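Local coordinates for protein N-acyl-D-glutamate deacylase (Bordetella bronchiseptica, PDB 3GIP) that catalyses the hydrolysis of N-acyl-D-glutamate to free D-glutamate, as a zinc-containing member of the amidohydrolase superfamily, at residues F9-G14 and A426-F431; D33-A38 and F414-V419; A37-L42 and L420-W425. One frame throughout, in Å; residues are numbered along the deposited sequence.

Interaction 1: residues F9-G14 and A426-F431; sequences FKITGG and ADVVVF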
ATOM      1  N   PHE A   9      -7.104  28.337   3.141  1.00 24.67           N
ATOM      2  CA  PHE A   9      -8.159  27.522   2.559  1.00 23.61           C
ATOM      3  C   PHE A   9      -9.253  27.277   3.592  1.00 22.51           C
ATOM      4  O   PHE A   9      -8.996  27.257   4.795  1.00 22.18           O
ATOM      5  CB  PHE A   9      -7.581  26.170   2.123  1.00 21.94           C
ATOM      6  CG  PHE A   9      -8.001  25.729   0.745  1.00 21.33           C
ATOM      7  CD1 PHE A   9      -7.056  25.599  -0.267  1.00 21.61           C
ATOM      8  CD2 PHE A   9      -9.330  25.417   0.464  1.00 21.48           C
ATOM      9  CE1 PHE A   9      -7.422  25.165  -1.541  1.00 20.67           C
ATOM     10  CE2 PHE A   9      -9.708  24.980  -0.810  1.00 20.57           C
ATOM     11  CZ  PHE A   9      -8.750  24.855  -1.813  1.00 21.00           C
ATOM     12  N   LYS A  10     -10.481  27.117   3.122  1.00 22.15           N
ATOM     13  CA  LYS A  10     -11.585  26.807   4.014  1.00 21.69           C
ATOM     14  C   LYS A  10     -12.567  25.949   3.233  1.00 21.94           C
ATOM     15  O   LYS A  10     -12.812  26.186   2.051  1.00 21.64           O
ATOM     16  CB  LYS A  10     -12.264  28.076   4.552  1.00 23.05           C
ATOM     17  CG  LYS A  10     -13.141  28.848   3.582  1.00 24.31           C
ATOM     18  CD  LYS A  10     -13.855  29.968   4.333  1.00 25.38           C
ATOM     19  CE  LYS A  10     -14.801  30.757   3.443  1.00 26.33           C
ATOM     20  NZ  LYS A  10     -15.524  31.811   4.217  1.00 27.53           N
ATOM     21  N   ILE A  11     -13.087  24.923   3.895  1.00 20.21           N
ATOM     22  CA  ILE A  11     -14.042  24.003   3.292  1.00 19.88           C
ATOM     23  C   ILE A  11     -15.293  24.104   4.148  1.00 20.28           C
ATOM     24  O   ILE A  11     -15.307  23.672   5.302  1.00 20.42           O
ATOM     25  CB  ILE A  11     -13.497  22.568   3.309  1.00 19.30           C
ATOM     26  CG1 ILE A  11     -12.145  22.530   2.593  1.00 17.73           C
ATOM     27  CG2 ILE A  11     -14.492  21.626   2.646  1.00 18.11           C
ATOM     28  CD1 ILE A  11     -11.431  21.200   2.692  1.00 17.78           C
ATOM     29  N   THR A  12     -16.349  24.670   3.575  1.00 20.96           N
ATOM     30  CA  THR A  12     -17.577  24.893   4.321  1.00 22.47           C
ATOM     31  C   THR A  12     -18.833  24.135   3.903  1.00 22.61           C
ATOM     32  O   THR A  12     -18.917  23.584   2.805  1.00 23.64           O
ATOM     33  CB  THR A  12     -17.920  26.391   4.305  1.00 24.11           C
ATOM     34  OG1 THR A  12     -19.146  26.611   5.012  1.00 32.26           O
ATOM     35  CG2 THR A  12     -18.068  26.879   2.870  1.00 22.51           C
ATOM     36  N   GLY A  13     -19.806  24.123   4.812  1.00 22.20           N
ATOM     37  CA  GLY A  13     -21.088  23.487   4.563  1.00 21.46           C
ATOM     38  C   GLY A  13     -21.172  21.973   4.587  1.00 21.37           C
ATOM     39  O   GLY A  13     -22.264  21.417   4.456  1.00 21.53           O
ATOM     40  N   GLY A  14     -20.041  21.301   4.767  1.00 20.09           N
ATOM     41  CA  GLY A  14     -20.062  19.849   4.774  1.00 19.73           C
ATOM     42  C   GLY A  14     -20.129  19.201   6.142  1.00 19.06           C
ATOM     43  O   GLY A  14     -20.262  19.875   7.167  1.00 19.32           O
ATOM     44  N   ALA A 426      -2.841  19.477   6.943  1.00 16.64           N
ATOM     45  CA  ALA A 426      -4.076  19.559   6.179  1.00 15.91           C
ATOM     46  C   ALA A 426      -4.194  18.620   4.980  1.00 16.04           C
ATOM     47  O   ALA A 426      -4.328  19.074   3.837  1.00 16.47           O
ATOM     48  CB  ALA A 426      -4.317  21.002   5.736  1.00 16.11           C
ATOM     49  N   ASP A 427      -4.123  17.315   5.241  1.00 16.55           N
ATOM     50  CA  ASP A 427      -4.308  16.308   4.193  1.00 15.98           C
ATOM     51  C   ASP A 427      -5.815  16.089   4.298  1.00 15.08           C
ATOM     52  O   ASP A 427      -6.301  15.575   5.309  1.00 14.66           O
ATOM     53  CB  ASP A 427      -3.573  15.000   4.518  1.00 15.67           C
ATOM     54  CG  ASP A 427      -2.061  15.132   4.441  1.00 16.95           C
ATOM     55  OD1 ASP A 427      -1.567  16.021   3.715  1.00 17.58           O
ATOM     56  OD2 ASP A 427      -1.365  14.326   5.092  1.00 16.08           O
ATOM     57  N   VAL A 428      -6.553  16.482   3.267  1.00 14.38           N
ATOM     58  CA  VAL A 428      -8.008  16.389   3.312  1.00 15.29           C
ATOM     59  C   VAL A 428      -8.642  15.889   2.027  1.00 15.16           C
ATOM     60  O   VAL A 428      -8.165  16.178   0.933  1.00 15.83           O
ATOM     61  CB  VAL A 428      -8.623  17.786   3.605  1.00 15.85           C
ATOM     62  CG1 VAL A 428     -10.121  17.674   3.827  1.00 16.21           C
ATOM     63  CG2 VAL A 428      -7.942  18.421   4.805  1.00 17.53           C
ATOM     64  N   VAL A 429      -9.727  15.137   2.164  1.00 14.97           N
ATOM     65  CA  VAL A 429     -10.459  14.663   1.000  1.00 15.05           C
ATOM     66  C   VAL A 429     -11.925  14.994   1.223  1.00 14.09           C
ATOM     67  O   VAL A 429     -12.460  14.794   2.315  1.00 15.16           O
ATOM     68  CB  VAL A 429     -10.307  13.136   0.763  1.00 14.44           C
ATOM     69  CG1 VAL A 429     -10.821  12.351   1.957  1.00 16.55           C
ATOM     70  CG2 VAL A 429     -11.065  12.740  -0.501  1.00 14.27           C
ATOM     71  N   VAL A 430     -12.561  15.534   0.190  1.00 14.07           N
ATOM     72  CA  VAL A 430     -13.972  15.886   0.243  1.00 13.86           C
ATOM     73  C   VAL A 430     -14.666  14.967  -0.752  1.00 14.94           C
ATOM     74  O   VAL A 430     -14.279  14.911  -1.920  1.00 15.32           O
ATOM     75  CB  VAL A 430     -14.200  17.353  -0.182  1.00 14.15           C
ATOM     76  CG1 VAL A 430     -15.686  17.686  -0.139  1.00 16.20           C
ATOM     77  CG2 VAL A 430     -13.417  18.282   0.733  1.00 14.75           C
ATOM     78  N   PHE A 431     -15.679  14.238  -0.298  1.00 15.24           N
ATOM     79  CA  PHE A 431     -16.373  13.323  -1.194  1.00 15.19           C
ATOM     80  C   PHE A 431     -17.861  13.203  -0.906  1.00 14.58           C
ATOM     81  O   PHE A 431     -18.315  13.483   0.200  1.00 14.89           O
ATOM     82  CB  PHE A 431     -15.711  11.938  -1.133  1.00 14.50           C
ATOM     83  CG  PHE A 431     -15.861  11.234   0.196  1.00 13.99           C
ATOM     84  CD1 PHE A 431     -16.949  10.398   0.438  1.00 13.79           C
ATOM     85  CD2 PHE A 431     -14.906  11.394   1.199  1.00 14.42           C
ATOM     86  CE1 PHE A 431     -17.085   9.731   1.659  1.00 13.43           C
ATOM     87  CE2 PHE A 431     -15.033  10.730   2.427  1.00 15.85           C
ATOM     88  CZ  PHE A 431     -16.124   9.897   2.656  1.00 14.52           C
TER
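Ile11 meets Val428 and Val430 through methyl groups alone, and these three buried side chains make up the whole contact, about 104 Å² counted over both sides. Ile11 contributes roughly half of that area. Its CD1 stands 3.9 Å from Val428 CG1, the two side chains meeting end-on. The approach to Val430 differs: the two side chains run alongside each other, oppositely directed, and Val430 CG2 touches two methyls of the isoleucine, Ile11 CG2 at 4.0 Å and Ile11 CD1 also at 4.0 Å. The torsions explain this double use. With Ile11 CG1 anti to the carbonyl carbon (chi1 -57°) and CD1 extended beyond it (chi2 173°), the long branch reaches as far as Val428, while the short CG2 branch, anti to the backbone N, stays beside Val430. Val428 presents the methyl that lies anti to its own backbone N, whereas Val430 presents the one beside its N.

Around this trio the core continues with Leu29, Val58 and Leu456, each touched by the Ile11 side chain. Backbone hydrogen bonds place strand 7-12 between strands 28-32 and 50-52. The contact packs this strand of the four-stranded sheet against strand 428-431, which pairs with 57-64 and 452-457. Strands from the N-terminal and C-terminal parts of the chain packed in this way are consistent with the small beta domain that accompanies the barrel in many amidohydrolases. No hydrogen bond crosses the interface, and the methyl separations are ordinary van der Waals distances, which implies cohesion by dispersion and the hydrophobic effect.

Interaction 2: residues D33-A38 and F414-V419; sequences DGRIAA and FAERGV
Arg35 and Glu416 are brought together by a bend in each chain. The arginine turns at chi2 (-96°), carrying its guanidinium toward the opposing loop, and the glutamate folds at the same torsion (chi2 -59°), so that its aliphatic part, and not its carboxylate, receives the arginine. Arg35 NH1 lies 3.6 Å from Glu416 CB. The distance from Arg35 NH1 to Glu416 CG is 3.7 Å, and this CG sits at the guanidinium edge, in its plane. The side chains cross at about a right angle and their planar ends are inclined by 64°. At 4.6 Å, Arg35 NH1 and Glu416 OE2 are too far apart for a salt bridge; the opposite charges probably attract, but no directed bond fixes them.

Deeper down, the extended Ile36 side chain points its CD1 at the backbone, 3.9 Å from Val419 O. The main chains themselves stay well apart, the nearest CA atoms, those of Arg35 and Glu416, being separated by 9.1 Å. Glu416 is presented by a type II turn running from Phe414 to Arg417, in which it occupies the third position with positive phi, and its CB is directed at the strand.

A cation-pi contact with Trp425 and a weak hydrogen bond to Gly423 O give the Arg35 guanidinium further partners. Trp425 also makes a cation-pi contact with Arg417, which is salt-bridged to Asp427. The contact bridges strand 35-40, an outermost strand of the four-stranded sheet, and the loop that leaves helix 406-412 for strand 428-431; Val419 leans back on Ala406 of that helix, while Phe414 touches Ala409 of the same helix and Ala141 of strand 139-145.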
ATOM      1  N   ASP A  33      -1.030  27.719   6.492  1.00 23.19           N
ATOM      2  CA  ASP A  33       0.352  27.263   6.551  1.00 24.21           C
ATOM      3  C   ASP A  33       0.469  25.744   6.485  1.00 24.05           C
ATOM      4  O   ASP A  33       1.323  25.145   7.144  1.00 23.86           O
ATOM      5  CB  ASP A  33       1.023  27.791   7.820  1.00 27.15           C
ATOM      6  CG  ASP A  33       1.002  29.307   7.896  1.00 30.74           C
ATOM      7  OD1 ASP A  33       1.465  29.953   6.933  1.00 32.49           O
ATOM      8  OD2 ASP A  33       0.524  29.851   8.914  1.00 33.51           O
ATOM      9  N   GLY A  34      -0.405  25.134   5.686  1.00 21.81           N
ATOM     10  CA  GLY A  34      -0.391  23.694   5.499  1.00 21.68           C
ATOM     11  C   GLY A  34      -1.025  22.863   6.596  1.00 21.12           C
ATOM     12  O   GLY A  34      -1.112  21.641   6.477  1.00 20.70           O
ATOM     13  N   ARG A  35      -1.487  23.519   7.654  1.00 21.62           N
ATOM     14  CA  ARG A  35      -2.087  22.821   8.785  1.00 21.65           C
ATOM     15  C   ARG A  35      -3.553  23.176   8.980  1.00 20.46           C
ATOM     16  O   ARG A  35      -4.040  24.173   8.446  1.00 20.70           O
ATOM     17  CB  ARG A  35      -1.335  23.185  10.067  1.00 23.51           C
ATOM     18  CG  ARG A  35       0.164  22.991  10.003  1.00 26.28           C
ATOM     19  CD  ARG A  35       0.562  21.660  10.587  1.00 28.18           C
ATOM     20  NE  ARG A  35       1.996  21.591  10.848  1.00 28.63           N
ATOM     21  CZ  ARG A  35       2.570  20.639  11.575  1.00 27.86           C
ATOM     22  NH1 ARG A  35       1.827  19.681  12.114  1.00 26.39           N
ATOM     23  NH2 ARG A  35       3.882  20.641  11.759  1.00 27.15           N
ATOM     24  N   ILE A  36      -4.252  22.355   9.755  1.00 20.04           N
ATOM     25  CA  ILE A  36      -5.648  22.617  10.059  1.00 20.35           C
ATOM     26  C   ILE A  36      -5.594  23.710  11.121  1.00 21.89           C
ATOM     27  O   ILE A  36      -5.147  23.477  12.245  1.00 22.50           O
ATOM     28  CB  ILE A  36      -6.343  21.358  10.613  1.00 20.02           C
ATOM     29  CG1 ILE A  36      -6.303  20.251   9.554  1.00 20.31           C
ATOM     30  CG2 ILE A  36      -7.779  21.678  10.999  1.00 18.63           C
ATOM     31  CD1 ILE A  36      -6.932  18.951   9.994  1.00 20.00           C
ATOM     32  N   ALA A  37      -6.026  24.909  10.747  1.00 21.91           N
ATOM     33  CA  ALA A  37      -5.991  26.056  11.645  1.00 23.23           C
ATOM     34  C   ALA A  37      -7.219  26.199  12.532  1.00 23.95           C
ATOM     35  O   ALA A  37      -7.147  26.805  13.602  1.00 25.09           O
ATOM     36  CB  ALA A  37      -5.786  27.335  10.834  1.00 23.57           C
ATOM     37  N   ALA A  38      -8.347  25.654  12.094  1.00 22.83           N
ATOM     38  CA  ALA A  38      -9.566  25.754  12.878  1.00 23.56           C
ATOM     39  C   ALA A  38     -10.680  24.875  12.333  1.00 23.02           C
ATOM     40  O   ALA A  38     -10.681  24.510  11.159  1.00 20.97           O
ATOM     41  CB  ALA A  38     -10.034  27.205  12.924  1.00 25.89           C
ATOM     42  N   PHE A 414       2.596   8.084  12.150  1.00 18.77           N
ATOM     43  CA  PHE A 414       2.515   9.395  11.524  1.00 20.70           C
ATOM     44  C   PHE A 414       1.906  10.420  12.462  1.00 22.83           C
ATOM     45  O   PHE A 414       0.691  10.448  12.669  1.00 24.32           O
ATOM     46  CB  PHE A 414       1.687   9.343  10.239  1.00 20.07           C
ATOM     47  CG  PHE A 414       2.231   8.409   9.205  1.00 18.80           C
ATOM     48  CD1 PHE A 414       3.603   8.277   9.015  1.00 18.38           C
ATOM     49  CD2 PHE A 414       1.371   7.673   8.399  1.00 18.41           C
ATOM     50  CE1 PHE A 414       4.108   7.429   8.041  1.00 18.41           C
ATOM     51  CE2 PHE A 414       1.869   6.821   7.420  1.00 18.68           C
ATOM     52  CZ  PHE A 414       3.241   6.698   7.243  1.00 18.16           C
ATOM     53  N   ALA A 415       2.757  11.265  13.028  1.00 23.50           N
ATOM     54  CA  ALA A 415       2.290  12.298  13.935  1.00 24.11           C
ATOM     55  C   ALA A 415       1.654  13.427  13.136  1.00 23.71           C
ATOM     56  O   ALA A 415       2.127  13.786  12.056  1.00 23.92           O
ATOM     57  CB  ALA A 415       3.450  12.832  14.767  1.00 25.44           C
ATOM     58  N   GLU A 416       0.568  13.966  13.674  1.00 23.33           N
ATOM     59  CA  GLU A 416      -0.150  15.071  13.055  1.00 22.73           C
ATOM     60  C   GLU A 416      -0.742  14.766  11.682  1.00 20.92           C
ATOM     61  O   GLU A 416      -0.878  15.658  10.845  1.00 19.96           O
ATOM     62  CB  GLU A 416       0.762  16.298  12.976  1.00 25.33           C
ATOM     63  CG  GLU A 416       1.276  16.744  14.336  1.00 29.38           C
ATOM     64  CD  GLU A 416       0.153  17.093  15.297  1.00 31.32           C
ATOM     65  OE1 GLU A 416       0.414  17.162  16.517  1.00 34.36           O
ATOM     66  OE2 GLU A 416      -0.989  17.305  14.835  1.00 32.29           O
ATOM     67  N   ARG A 417      -1.094  13.504  11.457  1.00 19.46           N
ATOM     68  CA  ARG A 417      -1.713  13.087  10.203  1.00 18.14           C
ATOM     69  C   ARG A 417      -2.756  12.017  10.471  1.00 16.46           C
ATOM     70  O   ARG A 417      -2.728  11.356  11.510  1.00 17.13           O
ATOM     71  CB  ARG A 417      -0.677  12.530   9.221  1.00 20.54           C
ATOM     72  CG  ARG A 417       0.211  13.583   8.607  1.00 23.38           C
ATOM     73  CD  ARG A 417       1.109  13.010   7.526  1.00 21.33           C
ATOM     74  NE  ARG A 417       2.203  13.932   7.253  1.00 21.53           N
ATOM     75  CZ  ARG A 417       2.087  15.052   6.549  1.00 21.13           C
ATOM     76  NH1 ARG A 417       0.920  15.393   6.020  1.00 18.69           N
ATOM     77  NH2 ARG A 417       3.138  15.849   6.405  1.00 23.30           N
ATOM     78  N   GLY A 418      -3.677  11.852   9.528  1.00 16.38           N
ATOM     79  CA  GLY A 418      -4.709  10.843   9.669  1.00 16.14           C
ATOM     80  C   GLY A 418      -5.915  11.247  10.492  1.00 16.53           C
ATOM     81  O   GLY A 418      -6.797  10.427  10.741  1.00 16.83           O
ATOM     82  N   VAL A 419      -5.961  12.504  10.921  1.00 17.41           N
ATOM     83  CA  VAL A 419      -7.084  12.994  11.713  1.00 17.67           C
ATOM     84  C   VAL A 419      -7.341  14.463  11.425  1.00 17.92           C
ATOM     85  O   VAL A 419      -6.412  15.227  11.167  1.00 18.27           O
ATOM     86  CB  VAL A 419      -6.822  12.854  13.233  1.00 19.43           C
ATOM     87  CG1 VAL A 419      -6.797  11.389  13.636  1.00 23.06           C
ATOM     88  CG2 VAL A 419      -5.506  13.528  13.590  1.00 21.53           C
TER

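Interaction 3: residues A37-L42 and L420-W425; sequences AAIGEL and LQPGAW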
ATOM      1  N   ALA A  37      -6.026  24.909  10.747  1.00 21.91           N
ATOM      2  CA  ALA A  37      -5.991  26.056  11.645  1.00 23.23           C
ATOM      3  C   ALA A  37      -7.219  26.199  12.532  1.00 23.95           C
ATOM      4  O   ALA A  37      -7.147  26.805  13.602  1.00 25.09           O
ATOM      5  CB  ALA A  37      -5.786  27.335  10.834  1.00 23.57           C
ATOM      6  N   ALA A  38      -8.347  25.654  12.094  1.00 22.83           N
ATOM      7  CA  ALA A  38      -9.566  25.754  12.878  1.00 23.56           C
ATOM      8  C   ALA A  38     -10.680  24.875  12.333  1.00 23.02           C
ATOM      9  O   ALA A  38     -10.681  24.510  11.159  1.00 20.97           O
ATOM     10  CB  ALA A  38     -10.034  27.205  12.924  1.00 25.89           C
ATOM     11  N   ILE A  39     -11.623  24.537  13.207  1.00 23.46           N
ATOM     12  CA  ILE A  39     -12.774  23.724  12.847  1.00 23.78           C
ATOM     13  C   ILE A  39     -13.992  24.294  13.566  1.00 24.31           C
ATOM     14  O   ILE A  39     -13.959  24.517  14.778  1.00 24.08           O
ATOM     15  CB  ILE A  39     -12.582  22.249  13.264  1.00 23.63           C
ATOM     16  CG1 ILE A  39     -11.395  21.645  12.510  1.00 24.48           C
ATOM     17  CG2 ILE A  39     -13.856  21.459  12.986  1.00 23.44           C
ATOM     18  CD1 ILE A  39     -11.099  20.203  12.875  1.00 27.26           C
ATOM     19  N   GLY A  40     -15.059  24.539  12.812  1.00 24.72           N
ATOM     20  CA  GLY A  40     -16.274  25.089  13.392  1.00 26.20           C
ATOM     21  C   GLY A  40     -17.032  25.938  12.386  1.00 27.64           C
ATOM     22  O   GLY A  40     -17.254  25.511  11.253  1.00 27.68           O
ATOM     23  N   GLU A  41     -17.436  27.137  12.796  1.00 28.55           N
ATOM     24  CA  GLU A  41     -18.163  28.042  11.912  1.00 29.80           C
ATOM     25  C   GLU A  41     -17.175  29.003  11.258  1.00 30.14           C
ATOM     26  O   GLU A  41     -16.598  29.857  11.928  1.00 30.76           O
ATOM     27  CB  GLU A  41     -19.208  28.834  12.703  1.00 31.85           C
ATOM     28  CG  GLU A  41     -19.956  29.875  11.882  1.00 34.33           C
ATOM     29  CD  GLU A  41     -20.702  29.270  10.709  1.00 36.23           C
ATOM     30  OE1 GLU A  41     -21.548  28.377  10.939  1.00 36.98           O
ATOM     31  OE2 GLU A  41     -20.445  29.688   9.557  1.00 35.33           O
ATOM     32  N   LEU A  42     -16.988  28.864   9.949  1.00 28.50           N
ATOM     33  CA  LEU A  42     -16.049  29.710   9.221  1.00 28.09           C
ATOM     34  C   LEU A  42     -16.684  30.412   8.026  1.00 28.17           C
ATOM     35  O   LEU A  42     -15.980  30.936   7.165  1.00 28.85           O
ATOM     36  CB  LEU A  42     -14.864  28.869   8.738  1.00 26.07           C
ATOM     37  CG  LEU A  42     -14.105  28.088   9.813  1.00 26.17           C
ATOM     38  CD1 LEU A  42     -13.020  27.240   9.168  1.00 23.54           C
ATOM     39  CD2 LEU A  42     -13.503  29.055  10.818  1.00 26.14           C
ATOM     40  N   LEU A 420      -8.607  14.858  11.454  1.00 16.62           N
ATOM     41  CA  LEU A 420      -8.942  16.254  11.234  1.00 16.92           C
ATOM     42  C   LEU A 420      -9.106  16.907  12.601  1.00 17.91           C
ATOM     43  O   LEU A 420     -10.169  16.834  13.215  1.00 17.81           O
ATOM     44  CB  LEU A 420     -10.235  16.395  10.419  1.00 17.35           C
ATOM     45  CG  LEU A 420     -10.206  15.889   8.973  1.00 16.43           C
ATOM     46  CD1 LEU A 420     -11.518  16.253   8.293  1.00 16.97           C
ATOM     47  CD2 LEU A 420      -9.032  16.505   8.210  1.00 15.63           C
ATOM     48  N   GLN A 421      -8.028  17.521  13.078  1.00 18.96           N
ATOM     49  CA  GLN A 421      -8.016  18.216  14.362  1.00 19.68           C
ATOM     50  C   GLN A 421      -7.085  19.412  14.201  1.00 20.06           C
ATOM     51  O   GLN A 421      -6.161  19.376  13.392  1.00 18.36           O
ATOM     52  CB  GLN A 421      -7.502  17.292  15.474  1.00 21.17           C
ATOM     53  CG  GLN A 421      -6.145  16.662  15.191  1.00 24.39           C
ATOM     54  CD  GLN A 421      -5.661  15.759  16.317  1.00 25.44           C
ATOM     55  OE1 GLN A 421      -6.420  14.945  16.855  1.00 24.87           O
ATOM     56  NE2 GLN A 421      -4.382  15.885  16.668  1.00 24.11           N
ATOM     57  N   PRO A 422      -7.321  20.492  14.959  1.00 20.01           N
ATOM     58  CA  PRO A 422      -6.442  21.656  14.823  1.00 19.95           C
ATOM     59  C   PRO A 422      -4.979  21.286  15.063  1.00 18.25           C
ATOM     60  O   PRO A 422      -4.667  20.518  15.975  1.00 19.59           O
ATOM     61  CB  PRO A 422      -6.977  22.616  15.883  1.00 20.11           C
ATOM     62  CG  PRO A 422      -8.443  22.266  15.944  1.00 21.90           C
ATOM     63  CD  PRO A 422      -8.406  20.756  15.919  1.00 21.59           C
ATOM     64  N   GLY A 423      -4.089  21.824  14.234  1.00 18.97           N
ATOM     65  CA  GLY A 423      -2.671  21.551  14.388  1.00 20.10           C
ATOM     66  C   GLY A 423      -2.115  20.454  13.498  1.00 20.64           C
ATOM     67  O   GLY A 423      -0.921  20.432  13.200  1.00 20.77           O
ATOM     68  N   ALA A 424      -2.973  19.533  13.077  1.00 19.84           N
ATOM     69  CA  ALA A 424      -2.530  18.442  12.220  1.00 19.40           C
ATOM     70  C   ALA A 424      -2.347  18.937  10.792  1.00 17.81           C
ATOM     71  O   ALA A 424      -2.893  19.971  10.413  1.00 19.08           O
ATOM     72  CB  ALA A 424      -3.547  17.308  12.257  1.00 18.76           C
ATOM     73  N   TRP A 425      -1.565  18.205  10.005  1.00 17.77           N
ATOM     74  CA  TRP A 425      -1.341  18.575   8.616  1.00 17.51           C
ATOM     75  C   TRP A 425      -2.660  18.529   7.854  1.00 17.50           C
ATOM     76  O   TRP A 425      -3.493  17.645   8.080  1.00 17.80           O
ATOM     77  CB  TRP A 425      -0.328  17.635   7.968  1.00 19.25           C
ATOM     78  CG  TRP A 425       1.067  17.866   8.438  1.00 19.79           C
ATOM     79  CD1 TRP A 425       1.783  17.096   9.307  1.00 20.99           C
ATOM     80  CD2 TRP A 425       1.917  18.958   8.072  1.00 21.25           C
ATOM     81  NE1 TRP A 425       3.032  17.639   9.505  1.00 21.14           N
ATOM     82  CE2 TRP A 425       3.140  18.783   8.758  1.00 21.87           C
ATOM     83  CE3 TRP A 425       1.765  20.068   7.229  1.00 21.58           C
ATOM     84  CZ2 TRP A 425       4.207  19.678   8.628  1.00 22.61           C
ATOM     85  CZ3 TRP A 425       2.829  20.960   7.099  1.00 22.09           C
ATOM     86  CH2 TRP A 425       4.034  20.756   7.797  1.00 22.41           C
TER
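A Pro-Gly type II turn packs against a bulged edge strand where Pro422 meets Ile39. The turn runs from Gln421 to Ala424, closed by the bond from Ala424 N to Gln421 O at 3.2 Å, with Pro422 and Gly423 in its central positions; the positive phi of Gly423 suits the third position of this turn type.

One methyl does nearly all the touching. Ile39 CD1 comes to 3.5 Å from Leu420 O and 3.9 Å from Leu420 C, an apolar approach to a peptide group with no hydrogen bond implied. The same CD1 is 4.0 Å from Gln421 CA and 4.1 Å from Pro422 CD, so it rests against three successive residues of the loop. Its reach follows from a fully extended side chain: CG1 is anti to the carbonyl carbon (chi1 -63°) and CD1 continues outward (chi2 179°). Around this methyl, Ile39 and Pro422 supply most of the 166 Å² buried between the segments.

The strand's own irregularity probably helps to aim Ile39. Ala37 and Ala38 both face Gly30 in a classic beta bulge, and both point away from the loop; the extra residue is consistent with Ile36 and Ile39, three apart in sequence, both being directed toward the loop, and each touches Leu29. Close by, backbone hydrogen bonds link Gly423 to Ile36, fastening the turn to the strand ahead of the bulge, and Gly40 pairs with Asp28 beyond it.

With Pro422 exposed and Leu420 buried, the loop lies along the margin of the four-stranded sheet. The result is a Pro-Gly type II turn hydrogen-bonded to an outermost strand that carries a classic bulge, consistent with the small beta domain that accompanies the barrel in many amidohydrolases.

Overall arrangement
All three contacts lie on the same side of the chain's centre, 21 to 27 Å from it, and join the N-terminal four-stranded sheet to the segment after helix 406-412. Their centres are about 12 Å (1 and 2), 10 Å (1 and 3) and 8 Å (2 and 3) apart. Interactions 2 and 3 use successive parts of strand 35-40 and share Ala37 and Ala38; interaction 1 uses strand 7-12, and its sequence loop encloses both others. Residues 414-431 thus run continuously past the sheet, first along its edge strand, then across its face. More than 370 residues, including the zinc ligands, separate the paired segments, so the contacts join an N-terminal sheet to a region late in the chain.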